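Long-range contacts in Xaa-Pro dipeptidase (Pyrococcus horikoshii, PDB 1WY2), which probably hydrolyses dipeptides made of a nonpolar residue followed by a C-terminal proline, using two metal ions in each subunit of a homodimer: residues 24-29 against 92-97; 39-44 against 55-60; 175-180 against 217-222; 224-229 against 344-349; 243-248 against 327-332. All coordinates share one frame; numbering follows the deposited sequence. Where two conformers were deposited one is given.

Contact 1. Residues 24-29 against 92-97; sequences LIAKNP and GIESSL. With GOL (glycerol), chain G.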
# COMPACT_ATOMS: atom_id res chain seq x y z
N LEU A 24 -6.64 -4.20 21.20
CA LEU A 24 -6.15 -4.97 20.07
C LEU A 24 -5.47 -4.04 19.07
O LEU A 24 -6.07 -3.07 18.63
CB LEU A 24 -7.32 -5.69 19.37
CG LEU A 24 -6.97 -6.43 18.08
CD1 LEU A 24 -5.97 -7.53 18.37
CD2 LEU A 24 -8.24 -7.02 17.47
N ILE A 25 -4.21 -4.33 18.75
CA ILE A 25 -3.44 -3.53 17.79
C ILE A 25 -3.16 -4.42 16.58
O ILE A 25 -2.54 -5.48 16.71
CB ILE A 25 -2.09 -3.07 18.40
CG1 ILE A 25 -2.35 -2.20 19.64
CG2 ILE A 25 -1.28 -2.28 17.37
CD1 ILE A 25 -3.11 -0.91 19.35
N ALA A 26 -3.61 -3.99 15.39
CA ALA A 26 -3.43 -4.79 14.18
C ALA A 26 -2.78 -4.09 12.98
O ALA A 26 -2.30 -4.76 12.07
CB ALA A 26 -4.77 -5.37 13.76
N LYS A 27 -2.76 -2.76 12.97
CA LYS A 27 -2.16 -2.05 11.83
C LYS A 27 -0.64 -2.19 11.89
O LYS A 27 -0.02 -1.94 12.92
CB LYS A 27 -2.56 -0.58 11.84
CG LYS A 27 -2.42 0.10 10.48
CD LYS A 27 -2.85 1.56 10.51
CE LYS A 27 -2.81 2.17 9.11
NZ LYS A 27 -3.22 3.61 9.10
N ASN A 28 -0.04 -2.60 10.77
CA ASN A 28 1.40 -2.82 10.68
C ASN A 28 2.30 -1.80 11.35
O ASN A 28 3.18 -2.16 12.14
CB ASN A 28 1.81 -2.98 9.21
CG ASN A 28 1.09 -4.11 8.52
OD1 ASN A 28 0.94 -5.20 9.09
ND2 ASN A 28 0.63 -3.87 7.30
N PRO A 29 2.13 -0.50 11.04
CA PRO A 29 3.00 0.48 11.68
C PRO A 29 2.88 0.49 13.21
O PRO A 29 3.87 0.66 13.91
CB PRO A 29 2.57 1.81 11.05
CG PRO A 29 1.15 1.55 10.64
CD PRO A 29 1.20 0.15 10.10
N GLY A 92 -10.61 -2.11 23.13
CA GLY A 92 -10.12 -0.89 22.51
C GLY A 92 -9.53 -1.24 21.16
O GLY A 92 -8.76 -2.19 21.05
N ILE A 93 -9.89 -0.49 20.12
CA ILE A 93 -9.40 -0.77 18.77
C ILE A 93 -8.96 0.47 18.00
O ILE A 93 -9.31 1.59 18.35
CB ILE A 93 -10.47 -1.51 17.92
CG1 ILE A 93 -11.73 -0.64 17.79
CG2 ILE A 93 -10.81 -2.86 18.55
CD1 ILE A 93 -12.72 -1.16 16.75
N GLU A 94 -8.18 0.24 16.94
CA GLU A 94 -7.69 1.32 16.09
C GLU A 94 -8.80 1.77 15.14
O GLU A 94 -9.66 0.98 14.76
CB GLU A 94 -6.51 0.83 15.24
CG GLU A 94 -5.33 0.32 16.03
CD GLU A 94 -4.56 -0.74 15.27
OE1 GLU A 94 -5.17 -1.79 14.94
OE2 GLU A 94 -3.36 -0.53 14.99
N SER A 95 -8.76 3.04 14.75
CA SER A 95 -9.77 3.57 13.84
C SER A 95 -9.66 2.94 12.46
O SER A 95 -10.54 3.12 11.62
CB SER A 95 -9.62 5.09 13.73
OG SER A 95 -9.90 5.71 14.98
N SER A 96 -8.57 2.21 12.23
CA SER A 96 -8.33 1.56 10.95
C SER A 96 -8.86 0.13 10.86
O SER A 96 -8.87 -0.47 9.79
CB SER A 96 -6.84 1.55 10.65
OG SER A 96 -6.11 0.96 11.71
N LEU A 97 -9.31 -0.43 11.99
CA LEU A 97 -9.80 -1.80 11.99
C LEU A 97 -11.02 -1.92 11.08
O LEU A 97 -12.01 -1.21 11.25
CB LEU A 97 -10.16 -2.25 13.41
CG LEU A 97 -10.09 -3.76 13.62
CD1 LEU A 97 -8.67 -4.24 13.37
CD2 LEU A 97 -10.55 -4.11 15.03
C1 GOL G . -5.12 4.76 12.71
O1 GOL G . -4.78 4.34 11.39
C2 GOL G . -4.27 4.05 13.76
O2 GOL G . -2.89 4.33 13.53
C3 GOL G . -4.66 4.53 15.16
O3 GOL G . -6.02 4.28 15.45
O HOH W 1 -7.35 -2.38 16.38

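Contact 2. Residues 39-44 against 55-60; sequences PLAGGY and YVPELE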
# COMPACT_ATOMS: atom_id res chain seq x y z
N PRO A 39 5.23 -8.48 11.22
CA PRO A 39 4.55 -9.61 10.58
C PRO A 39 3.86 -9.18 9.29
O PRO A 39 2.89 -8.43 9.32
CB PRO A 39 3.57 -10.08 11.65
CG PRO A 39 3.25 -8.81 12.38
CD PRO A 39 4.61 -8.17 12.52
N LEU A 40 4.38 -9.65 8.16
CA LEU A 40 3.83 -9.35 6.84
C LEU A 40 2.38 -9.80 6.75
O LEU A 40 1.50 -9.09 6.28
CB LEU A 40 4.65 -10.07 5.77
CG LEU A 40 6.11 -9.64 5.75
CD1 LEU A 40 6.90 -10.22 6.93
CD2 LEU A 40 6.84 -10.10 4.49
N ALA A 41 2.16 -11.04 7.19
CA ALA A 41 0.80 -11.52 7.35
C ALA A 41 0.14 -10.80 8.53
O ALA A 41 0.49 -9.70 8.91
CB ALA A 41 0.85 -13.02 7.64
N GLY A 42 -0.89 -11.45 9.09
CA GLY A 42 -1.70 -10.75 10.09
C GLY A 42 -1.23 -10.89 11.54
O GLY A 42 -1.47 -11.87 12.22
N GLY A 43 -0.49 -9.85 11.99
CA GLY A 43 -0.05 -9.83 13.38
C GLY A 43 -1.01 -9.02 14.26
O GLY A 43 -1.51 -7.97 13.88
N TYR A 44 -1.31 -9.54 15.45
CA TYR A 44 -2.24 -8.88 16.35
C TYR A 44 -1.69 -8.83 17.77
O TYR A 44 -1.36 -9.86 18.34
CB TYR A 44 -3.58 -9.61 16.38
CG TYR A 44 -4.15 -9.93 15.02
CD1 TYR A 44 -3.82 -11.12 14.37
CD2 TYR A 44 -5.00 -9.04 14.37
CE1 TYR A 44 -4.32 -11.41 13.10
CE2 TYR A 44 -5.50 -9.32 13.10
CZ TYR A 44 -5.16 -10.51 12.48
OH TYR A 44 -5.67 -10.79 11.23
N TYR A 55 0.16 -12.14 18.68
CA TYR A 55 -0.32 -13.36 18.03
C TYR A 55 -0.06 -13.27 16.54
O TYR A 55 -0.39 -12.27 15.91
CB TYR A 55 -1.82 -13.55 18.26
CG TYR A 55 -2.21 -13.76 19.70
CD1 TYR A 55 -2.40 -12.68 20.56
CD2 TYR A 55 -2.38 -15.05 20.21
CE1 TYR A 55 -2.77 -12.87 21.89
CE2 TYR A 55 -2.74 -15.25 21.54
CZ TYR A 55 -2.93 -14.16 22.37
OH TYR A 55 -3.31 -14.37 23.68
N VAL A 56 0.53 -14.32 15.97
CA VAL A 56 0.82 -14.33 14.54
C VAL A 56 0.58 -15.69 13.91
O VAL A 56 0.55 -16.71 14.60
CB VAL A 56 2.29 -13.94 14.27
CG1 VAL A 56 2.57 -12.53 14.78
CG2 VAL A 56 3.22 -14.93 14.93
N PRO A 57 0.37 -15.72 12.58
CA PRO A 57 0.14 -16.98 11.87
C PRO A 57 1.43 -17.79 11.89
O PRO A 57 2.51 -17.23 12.12
CB PRO A 57 -0.23 -16.52 10.46
CG PRO A 57 -0.85 -15.18 10.69
CD PRO A 57 0.09 -14.57 11.71
N GLU A 58 1.34 -19.09 11.66
CA GLU A 58 2.52 -19.95 11.66
C GLU A 58 3.62 -19.45 10.72
O GLU A 58 4.80 -19.50 11.06
CB GLU A 58 2.13 -21.38 11.27
CG GLU A 58 1.16 -22.04 12.23
CD GLU A 58 0.85 -23.47 11.87
OE1 GLU A 58 0.29 -23.71 10.77
OE2 GLU A 58 1.17 -24.37 12.67
N LEU A 59 3.23 -18.95 9.55
CA LEU A 59 4.19 -18.45 8.58
C LEU A 59 4.81 -17.11 8.98
O LEU A 59 5.38 -16.40 8.15
CB LEU A 59 3.53 -18.30 7.21
CG LEU A 59 3.07 -19.59 6.51
CD1 LEU A 59 2.32 -19.24 5.23
CD2 LEU A 59 4.27 -20.48 6.21
N GLU A 60 4.69 -16.76 10.26
CA GLU A 60 5.24 -15.50 10.76
C GLU A 60 5.87 -15.66 12.13
O GLU A 60 6.62 -14.80 12.58
CB GLU A 60 4.13 -14.44 10.85
CG GLU A 60 3.57 -14.01 9.51
CD GLU A 60 4.59 -13.26 8.69
OE1 GLU A 60 5.72 -13.76 8.53
OE2 GLU A 60 4.26 -12.17 8.19

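Contact 3. Residues 175-180 against 217-222; sequences GAEKPA and YQHYNS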
# COMPACT_ATOMS: atom_id res chain seq x y z
N GLY A 175 20.22 2.54 0.36
CA GLY A 175 19.72 2.03 1.63
C GLY A 175 18.22 2.01 1.86
O GLY A 175 17.75 1.37 2.79
N ALA A 176 17.46 2.72 1.03
CA ALA A 176 16.01 2.74 1.20
C ALA A 176 15.38 1.39 0.90
O ALA A 176 15.81 0.67 -0.00
CB ALA A 176 15.40 3.82 0.31
N GLU A 177 14.35 1.03 1.67
CA GLU A 177 13.64 -0.23 1.46
C GLU A 177 12.94 -0.12 0.11
O GLU A 177 12.90 -1.07 -0.68
CB GLU A 177 12.59 -0.44 2.54
CG GLU A 177 13.12 -0.52 3.96
CD GLU A 177 12.01 -0.52 4.99
OE1 GLU A 177 10.99 -1.22 4.76
OE2 GLU A 177 12.14 0.16 6.02
N LYS A 178 12.37 1.06 -0.13
CA LYS A 178 11.63 1.35 -1.36
C LYS A 178 11.15 2.79 -1.26
O LYS A 178 11.39 3.46 -0.26
CB LYS A 178 10.44 0.40 -1.49
CG LYS A 178 9.50 0.42 -0.29
CD LYS A 178 8.40 -0.62 -0.45
CE LYS A 178 7.49 -0.65 0.76
NZ LYS A 178 6.42 -1.68 0.62
N PRO A 179 10.48 3.30 -2.31
CA PRO A 179 9.99 4.68 -2.25
C PRO A 179 8.91 4.79 -1.18
O PRO A 179 8.17 3.83 -0.95
CB PRO A 179 9.44 4.92 -3.66
CG PRO A 179 10.23 3.97 -4.52
CD PRO A 179 10.27 2.73 -3.66
N ALA A 180 8.80 5.95 -0.54
CA ALA A 180 7.80 6.14 0.50
C ALA A 180 6.39 6.18 -0.09
O ALA A 180 5.40 5.93 0.60
CB ALA A 180 8.08 7.43 1.27
N TYR A 217 12.96 4.33 4.87
CA TYR A 217 14.27 3.88 5.33
C TYR A 217 14.18 3.39 6.76
O TYR A 217 13.80 4.13 7.66
CB TYR A 217 15.25 5.05 5.25
CG TYR A 217 16.64 4.77 5.78
CD1 TYR A 217 17.55 4.02 5.04
CD2 TYR A 217 17.05 5.27 7.01
CE1 TYR A 217 18.85 3.79 5.51
CE2 TYR A 217 18.34 5.05 7.49
CZ TYR A 217 19.23 4.31 6.73
OH TYR A 217 20.51 4.10 7.20
N GLN A 218 14.54 2.12 6.96
CA GLN A 218 14.51 1.52 8.28
C GLN A 218 13.20 1.84 9.01
O GLN A 218 13.20 2.27 10.16
CB GLN A 218 15.74 1.97 9.07
CG GLN A 218 17.01 1.26 8.59
CD GLN A 218 18.30 1.83 9.16
OE1 GLN A 218 18.37 2.19 10.33
NE2 GLN A 218 19.34 1.89 8.33
N HIS A 219 12.10 1.63 8.29
CA HIS A 219 10.74 1.82 8.79
C HIS A 219 10.17 3.24 8.84
O HIS A 219 8.97 3.41 9.03
CB HIS A 219 10.61 1.16 10.17
CG HIS A 219 10.82 -0.32 10.14
ND1 HIS A 219 9.89 -1.19 9.61
CD2 HIS A 219 11.86 -1.08 10.55
CE1 HIS A 219 10.35 -2.43 9.69
NE2 HIS A 219 11.55 -2.39 10.26
N TYR A 220 11.03 4.24 8.67
CA TYR A 220 10.55 5.62 8.71
C TYR A 220 10.55 6.27 7.33
O TYR A 220 11.26 5.85 6.43
CB TYR A 220 11.35 6.44 9.72
CG TYR A 220 10.99 6.07 11.13
CD1 TYR A 220 11.47 4.89 11.70
CD2 TYR A 220 10.09 6.84 11.87
CE1 TYR A 220 11.07 4.49 12.97
CE2 TYR A 220 9.67 6.44 13.14
CZ TYR A 220 10.17 5.26 13.68
OH TYR A 220 9.75 4.83 14.93
N ASN A 221 9.73 7.31 7.19
CA ASN A 221 9.58 7.99 5.91
C ASN A 221 10.16 9.39 5.79
O ASN A 221 10.50 10.03 6.78
CB ASN A 221 8.09 8.06 5.57
CG ASN A 221 7.48 6.68 5.36
OD1 ASN A 221 7.52 6.13 4.26
ND2 ASN A 221 6.92 6.11 6.42
N SER A 222 10.28 9.85 4.54
CA SER A 222 10.76 11.18 4.21
C SER A 222 9.84 11.68 3.10
O SER A 222 9.18 10.88 2.43
CB SER A 222 12.22 11.15 3.74
OG SER A 222 12.39 10.25 2.66
O HOH W 2 15.89 0.72 4.86
O HOH W 3 8.71 -0.81 6.93
O HOH W 4 5.75 4.59 3.14

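Contact 4. Residues 224-229 against 344-349; sequences ITRTIV and TKTERE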
# COMPACT_ATOMS: atom_id res chain seq x y z
N ILE A 224 9.64 15.07 0.13
CA ILE A 224 10.19 16.32 -0.39
C ILE A 224 9.64 16.64 -1.78
O ILE A 224 9.37 15.73 -2.56
CB ILE A 224 11.74 16.23 -0.46
CG1 ILE A 224 12.34 17.57 -0.89
CG2 ILE A 224 12.16 15.15 -1.45
CD1 ILE A 224 13.87 17.57 -0.96
N THR A 225 9.46 17.92 -2.07
CA THR A 225 9.00 18.36 -3.38
C THR A 225 9.79 19.58 -3.82
O THR A 225 9.94 20.54 -3.07
CB THR A 225 7.50 18.78 -3.42
OG1 THR A 225 6.66 17.70 -3.01
CG2 THR A 225 7.11 19.19 -4.84
N ARG A 226 10.30 19.53 -5.04
CA ARG A 226 11.01 20.68 -5.61
C ARG A 226 10.44 20.86 -7.00
O ARG A 226 10.08 19.89 -7.67
CB ARG A 226 12.51 20.42 -5.69
CG ARG A 226 13.23 20.42 -4.35
CD ARG A 226 13.24 21.80 -3.71
NE ARG A 226 13.91 21.78 -2.41
CZ ARG A 226 13.31 21.44 -1.27
NH1 ARG A 226 12.02 21.11 -1.26
NH2 ARG A 226 14.01 21.40 -0.15
N THR A 227 10.33 22.10 -7.44
CA THR A 227 9.82 22.38 -8.77
C THR A 227 10.91 23.10 -9.55
O THR A 227 11.57 23.98 -9.01
CB THR A 227 8.55 23.27 -8.72
OG1 THR A 227 7.51 22.57 -8.03
CG2 THR A 227 8.08 23.61 -10.14
N ILE A 228 11.10 22.70 -10.80
CA ILE A 228 12.11 23.32 -11.65
C ILE A 228 11.46 23.64 -12.99
O ILE A 228 10.28 23.34 -13.22
CB ILE A 228 13.32 22.37 -11.92
CG1 ILE A 228 12.85 21.11 -12.65
CG2 ILE A 228 13.99 22.00 -10.60
CD1 ILE A 228 13.98 20.18 -13.05
N VAL A 229 12.22 24.28 -13.87
CA VAL A 229 11.74 24.60 -15.21
C VAL A 229 12.83 24.14 -16.16
O VAL A 229 14.02 24.38 -15.90
CB VAL A 229 11.51 26.11 -15.43
CG1 VAL A 229 11.17 26.37 -16.89
CG2 VAL A 229 10.37 26.60 -14.54
N THR A 344 14.91 18.01 5.28
CA THR A 344 15.23 17.92 3.87
C THR A 344 16.00 19.23 3.65
O THR A 344 15.53 20.29 4.04
CB THR A 344 13.96 17.86 2.99
OG1 THR A 344 13.01 18.82 3.44
CG2 THR A 344 13.36 16.47 3.05
N LYS A 345 17.17 19.14 3.03
CA LYS A 345 18.01 20.33 2.87
C LYS A 345 18.29 20.84 1.45
O LYS A 345 19.01 21.81 1.28
CB LYS A 345 19.34 20.07 3.58
CG LYS A 345 19.15 19.58 5.02
CD LYS A 345 20.44 19.05 5.62
CE LYS A 345 20.19 18.45 7.00
NZ LYS A 345 21.43 17.88 7.59
N THR A 346 17.72 20.19 0.45
CA THR A 346 17.93 20.60 -0.93
C THR A 346 17.52 22.06 -1.14
O THR A 346 16.53 22.52 -0.57
CB THR A 346 17.13 19.72 -1.91
OG1 THR A 346 17.62 18.38 -1.85
CG2 THR A 346 17.27 20.24 -3.33
N GLU A 347 18.28 22.78 -1.97
CA GLU A 347 17.97 24.18 -2.26
C GLU A 347 16.53 24.30 -2.76
O GLU A 347 16.05 23.45 -3.50
CB GLU A 347 18.93 24.72 -3.33
CG GLU A 347 18.58 26.11 -3.84
CD GLU A 347 18.65 27.18 -2.76
OE1 GLU A 347 17.68 27.95 -2.62
OE2 GLU A 347 19.68 27.25 -2.05
N ARG A 348 15.86 25.37 -2.36
CA ARG A 348 14.47 25.59 -2.75
C ARG A 348 14.32 26.54 -3.93
O ARG A 348 13.39 26.41 -4.73
CB ARG A 348 13.67 26.11 -1.56
CG ARG A 348 13.42 25.05 -0.50
CD ARG A 348 12.86 25.66 0.77
NE ARG A 348 13.89 26.36 1.54
CZ ARG A 348 13.66 26.95 2.71
NH1 ARG A 348 12.45 26.92 3.25
NH2 ARG A 348 14.66 27.54 3.36
N GLU A 349 15.24 27.50 -4.05
CA GLU A 349 15.19 28.46 -5.14
C GLU A 349 15.90 27.85 -6.34
O GLU A 349 17.09 28.09 -6.57
CB GLU A 349 15.88 29.76 -4.72
CG GLU A 349 15.33 30.35 -3.42
CD GLU A 349 16.02 31.64 -3.02
OE1 GLU A 349 17.25 31.62 -2.79
OE2 GLU A 349 15.32 32.68 -2.92
O HOH W 5 11.88 24.19 -5.99

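Contact 5. Residues 243-248 against 327-332; sequences IVLEAQ and VRIEDT. With ZN (zinc ion), chain D; ZN (zinc ion), chain E.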
# COMPACT_ATOMS: atom_id res chain seq x y z
N ILE A 243 5.67 33.13 -5.53
CA ILE A 243 4.62 33.17 -4.52
C ILE A 243 4.66 31.92 -3.63
O ILE A 243 4.57 32.01 -2.41
CB ILE A 243 3.23 33.29 -5.18
CG1 ILE A 243 3.13 34.64 -5.91
CG2 ILE A 243 2.12 33.16 -4.14
CD1 ILE A 243 1.86 34.81 -6.72
N VAL A 244 4.79 30.75 -4.25
CA VAL A 244 4.85 29.51 -3.47
C VAL A 244 6.11 29.50 -2.61
O VAL A 244 6.07 29.10 -1.45
CB VAL A 244 4.84 28.27 -4.39
CG1 VAL A 244 5.07 27.01 -3.57
CG2 VAL A 244 3.51 28.18 -5.12
N LEU A 245 7.23 29.97 -3.17
CA LEU A 245 8.49 30.02 -2.43
C LEU A 245 8.35 30.93 -1.21
O LEU A 245 8.82 30.60 -0.12
CB LEU A 245 9.61 30.54 -3.33
CG LEU A 245 10.99 30.67 -2.69
CD1 LEU A 245 11.51 29.28 -2.30
CD2 LEU A 245 11.95 31.34 -3.66
N GLU A 246 7.72 32.08 -1.40
CA GLU A 246 7.54 33.03 -0.31
C GLU A 246 6.68 32.42 0.80
O GLU A 246 7.00 32.53 1.98
CB GLU A 246 6.86 34.30 -0.83
CG GLU A 246 6.69 35.38 0.22
CD GLU A 246 5.79 36.50 -0.26
OE1 GLU A 246 5.70 36.71 -1.49
OE2 GLU A 246 5.19 37.19 0.59
N ALA A 247 5.58 31.79 0.40
CA ALA A 247 4.67 31.17 1.35
C ALA A 247 5.33 30.02 2.10
O ALA A 247 5.16 29.88 3.31
CB ALA A 247 3.42 30.66 0.63
N GLN A 248 6.09 29.19 1.39
CA GLN A 248 6.76 28.06 2.02
C GLN A 248 7.80 28.54 3.02
O GLN A 248 7.87 28.05 4.15
CB GLN A 248 7.41 27.17 0.95
CG GLN A 248 7.68 25.72 1.38
CD GLN A 248 9.06 25.52 2.00
OE1 GLN A 248 9.89 26.43 2.01
NE2 GLN A 248 9.31 24.32 2.51
N VAL A 327 3.09 24.65 -9.25
CA VAL A 327 4.33 24.71 -8.49
C VAL A 327 4.09 24.27 -7.05
O VAL A 327 3.13 24.69 -6.42
CB VAL A 327 4.90 26.15 -8.44
CG1 VAL A 327 6.13 26.19 -7.53
CG2 VAL A 327 5.26 26.62 -9.84
N ARG A 328 4.97 23.41 -6.54
CA ARG A 328 4.90 22.97 -5.15
C ARG A 328 6.32 22.86 -4.61
O ARG A 328 7.23 22.38 -5.29
CB ARG A 328 4.19 21.62 -4.99
CG ARG A 328 4.20 21.13 -3.52
CD ARG A 328 3.21 19.98 -3.23
NE ARG A 328 3.53 18.73 -3.92
CZ ARG A 328 2.97 18.33 -5.06
NH1 ARG A 328 2.07 19.09 -5.66
NH2 ARG A 328 3.30 17.16 -5.58
N ILE A 329 6.52 23.35 -3.39
CA ILE A 329 7.81 23.28 -2.72
C ILE A 329 7.51 22.70 -1.35
O ILE A 329 6.74 23.26 -0.59
CB ILE A 329 8.45 24.67 -2.60
CG1 ILE A 329 8.68 25.25 -4.00
CG2 ILE A 329 9.77 24.58 -1.84
CD1 ILE A 329 9.19 26.68 -4.02
N GLU A 330 8.11 21.55 -1.06
CA GLU A 330 7.87 20.83 0.18
C GLU A 330 9.11 20.39 0.94
O GLU A 330 10.06 19.86 0.34
CB GLU A 330 7.00 19.60 -0.11
CG GLU A 330 6.99 18.56 1.01
CD GLU A 330 6.16 17.33 0.67
OE1 GLU A 330 6.18 16.90 -0.50
OE2 GLU A 330 5.51 16.80 1.59
N ASP A 331 9.10 20.60 2.25
CA ASP A 331 10.19 20.17 3.13
C ASP A 331 9.59 19.35 4.26
O ASP A 331 8.42 19.54 4.61
CB ASP A 331 10.89 21.36 3.80
CG ASP A 331 11.95 22.01 2.93
OD1 ASP A 331 12.73 21.28 2.30
OD2 ASP A 331 12.00 23.26 2.91
N THR A 332 10.38 18.44 4.82
CA THR A 332 9.95 17.69 5.99
C THR A 332 10.72 18.45 7.06
O THR A 332 11.92 18.69 6.90
CB THR A 332 10.43 16.23 5.96
OG1 THR A 332 9.70 15.51 4.96
CG2 THR A 332 10.20 15.56 7.32
ZN ZN D . 5.51 15.09 -0.97
ZN ZN E . 3.85 15.54 1.67

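Contact 1. Residues 24-29 against 92-97
The carboxylate of E94 lies just beyond the ends of two neighbouring parallel strands. With CG anti to the carbonyl carbon (chi1 -59°) and the chain extended from there, the acid reaches two consecutive amides of the other segment. A26 N donates to E94 OE1 at 2.7 Å from above the carboxylate plane, and E94 OE2 takes K27 N at 3.1 Å on its syn lone pair; a second bond from K27 N to OE1 is weak. N30 ND2 also reaches OE2, and K27 is the N-cap of helix 28-35, whose start would probably stabilise the negative charge. The I25 side chain crosses that of E94 at about a right angle, with I25 CG2 3.6 Å from E94 OE2. One water joins L24 O, E94 N and E94 OE1. K27 leaves with CG anti to the backbone N (chi1 -159°) and stays fully extended, its CD passing 3.5 Å from S96 OG. K27 NZ bonds a glycerol, probably from the crystallisation liquor, and makes a salt bridge with E292. L97, also with CG anti to N, brings CD1 to 4.1 Å from A26 CB. In the strands, L24 N donates to G92 O at 2.9 Å, almost straight (171°). Strands 22-25 and 90-93 lie side by side in the mixed six-stranded sheet of the creatinase/prolidase N-terminal domain.

Contact 2. Residues 39-44 against 55-60
P39 lays its ring carbon CB 4.1 Å from V56 CG1, an apolar touch. The L40 side chain crosses that of E60 at about a right angle; L40 N lies only 2.5 Å from E60 OE2, but the angle is too poor for a hydrogen bond. The N-H that is used belongs to A41: A41 N donates to E60 OE2 at 2.6 Å (158°), on the anti lone pair of that oxygen. In E60, CG stands anti to the carbonyl carbon (chi1 -67°), 3.4 Å from A41 CB, and the bend at chi2 (-67°) turns the carboxylate toward the A41 amide; A41 CB also rests on P57 CG. L40 and E60 both pack against H195 of the second subunit. From here the loop enters the sheet of the creatinase/prolidase N-terminal domain, where strands 44-48 and 51-57 form an antiparallel hairpin. G42 turns its O over P57, 3.2 Å from P57 CD; this oxygen is buried with no polar partner. G43 CA makes a C-H...O contact with Y55 O at 3.5 Å. Y44 then pairs with Y55 as a hydrogen-bonded antiparallel pair, Y44 N to Y55 O at 2.9 Å and Y55 N to Y44 O at 2.8 Å. The two tyrosines leave on the same face of the sheet; the Y55 ring has Y44 O at its edge, and the Y44 ring meets F101 with nearly parallel planes.

Contact 3. Residues 175-180 against 217-222
The Y217 ring carries Q218 CG over the centre of one face, 4.1 Å above the plane, and meets the main chain of G175 at its edge, with G175 O 3.5 Å from Y217 CD1. The H219 ring has E177 OE2 over one face and also stacks with Y32. Both rings belong to the type I' turn Y217 to Y220, which closes the hairpin of strands 208-217 and 220-229 in the pita-bread catalytic domain of the M24 peptidases; the metal ligand D223 directly follows S222. G175, at positive phi, is the C-prime residue of the Schellman motif that ends helix 160-173. E177, extended beyond CG, sends its carboxylate to the tip of the turn, where H219 N donates to E177 OE2 at 2.7 Å (155°), nearly along the C-O axis. Q218 N is angled too poorly to bond that oxygen and donates to a water that also bonds G175 O. K178 forms a salt bridge with D182 of the second subunit. Further along, N221 ND2 bonds G290 O, while N221 OD1 lies 3.3 Å from A180 CB and takes a hydrogen bond at 2.6 Å from a water that also donates to A180 O.

Contact 4. Residues 224-229 against 344-349
Strand 224-229 runs past the irregular segment 344-349 with alpha carbons 6.8 Å apart at I224 and T344 and 6.7 Å at R226 and R348, and one water joins T227 N to R348 O. R226 carries the contact. Its CG is anti to the carbonyl carbon and a bend at chi2 (-68°) swings the guanidinium back along its own strand, where R226 NH1 donates to T225 O. NE and NH2 grip T346 O side-on, with R226 NH2 at 2.8 Å nearly straight (159°) and R226 NE longer at 3.3 Å; NE also reaches E347 O at 2.9 Å. These acceptors lie near the guanidinium plane, whereas the donors stand above the carbonyl planes. R348 CG lies over one face toward its rim, 3.6 Å above the plane, and I224 CD1 over the opposite face, also toward the rim. I224, its CG1 anti to the backbone N, slides past T344, whose CG2 is 3.9 Å from I224 CB. T346 OG1 turns to D144 of helix 130-153. Outside the two segments, R226 NH2 makes a salt bridge to D331 OD1 and R226 NH1 bonds E330 O. With every nitrogen of this buried guanidinium in a hydrogen bond and a carbon against each face, R226 is fixed in rotation as a second-shell residue next to the metal ligand E330, its charge probably balanced mainly by D331.

Contact 5. Residues 243-248 against 327-332
Helix 235-254 packs here on strand 325-336, the strand that brings E330 to the two zinc ions of the M24 pita-bread fold. Q248 leaves the helix with CG anti to the backbone N. From CB it bends at chi2 (-91°); CG lies 3.3 Å from I329 O, and CG and CD both pass I329 CG2. At the tip, Q248 OE1 accepts from R348 NH1 and Q248 NE2 donates to D331 OD2 at 2.9 Å (152°). The donor comes from above the carboxylate plane, and amide and carboxylate are turned 62° apart. D331 is also held by R342 and T344, which probably spreads its negative charge over several donors. One turn earlier V244 sits over the strand, CB 4.0 Å from V327 CG1 and CG1 4.0 Å from I329 CG1, while I329 reaches on to L245, CD1 to CD1 at 3.9 Å. Thus V327, I329 and D331 face the helix, and E330 between them turns away to the metals. One zinc is shared with D212 and D223, the other with D223, H287 and E316. E330 bridges them, OE1 2.0 Å from the first ion and OE2 2.1 Å from the second, and T225 OG1 bonds OE1.

From the N terminus, contact 1 closes a loop from 24 to 97, and contact 2 (39 to 60) nests inside it; both belong to the six-stranded sheet of the N-terminal domain and touch through A26 and Y44. Contact 3 then closes 175 to 222 in the metallopeptidase domain, in series with the first two and without touching either, with only D223 between it and the start of contact 4 on the same strand. Contact 4 spans 224 to 349, tying that strand to the C-terminal tail, and contact 5 (243 to 332) nests within it, joining helix 235-254 to strand 325-336. Contacts 4 and 5 touch, and contact 3 meets contact 5 where S222 packs on T332. No loops cross.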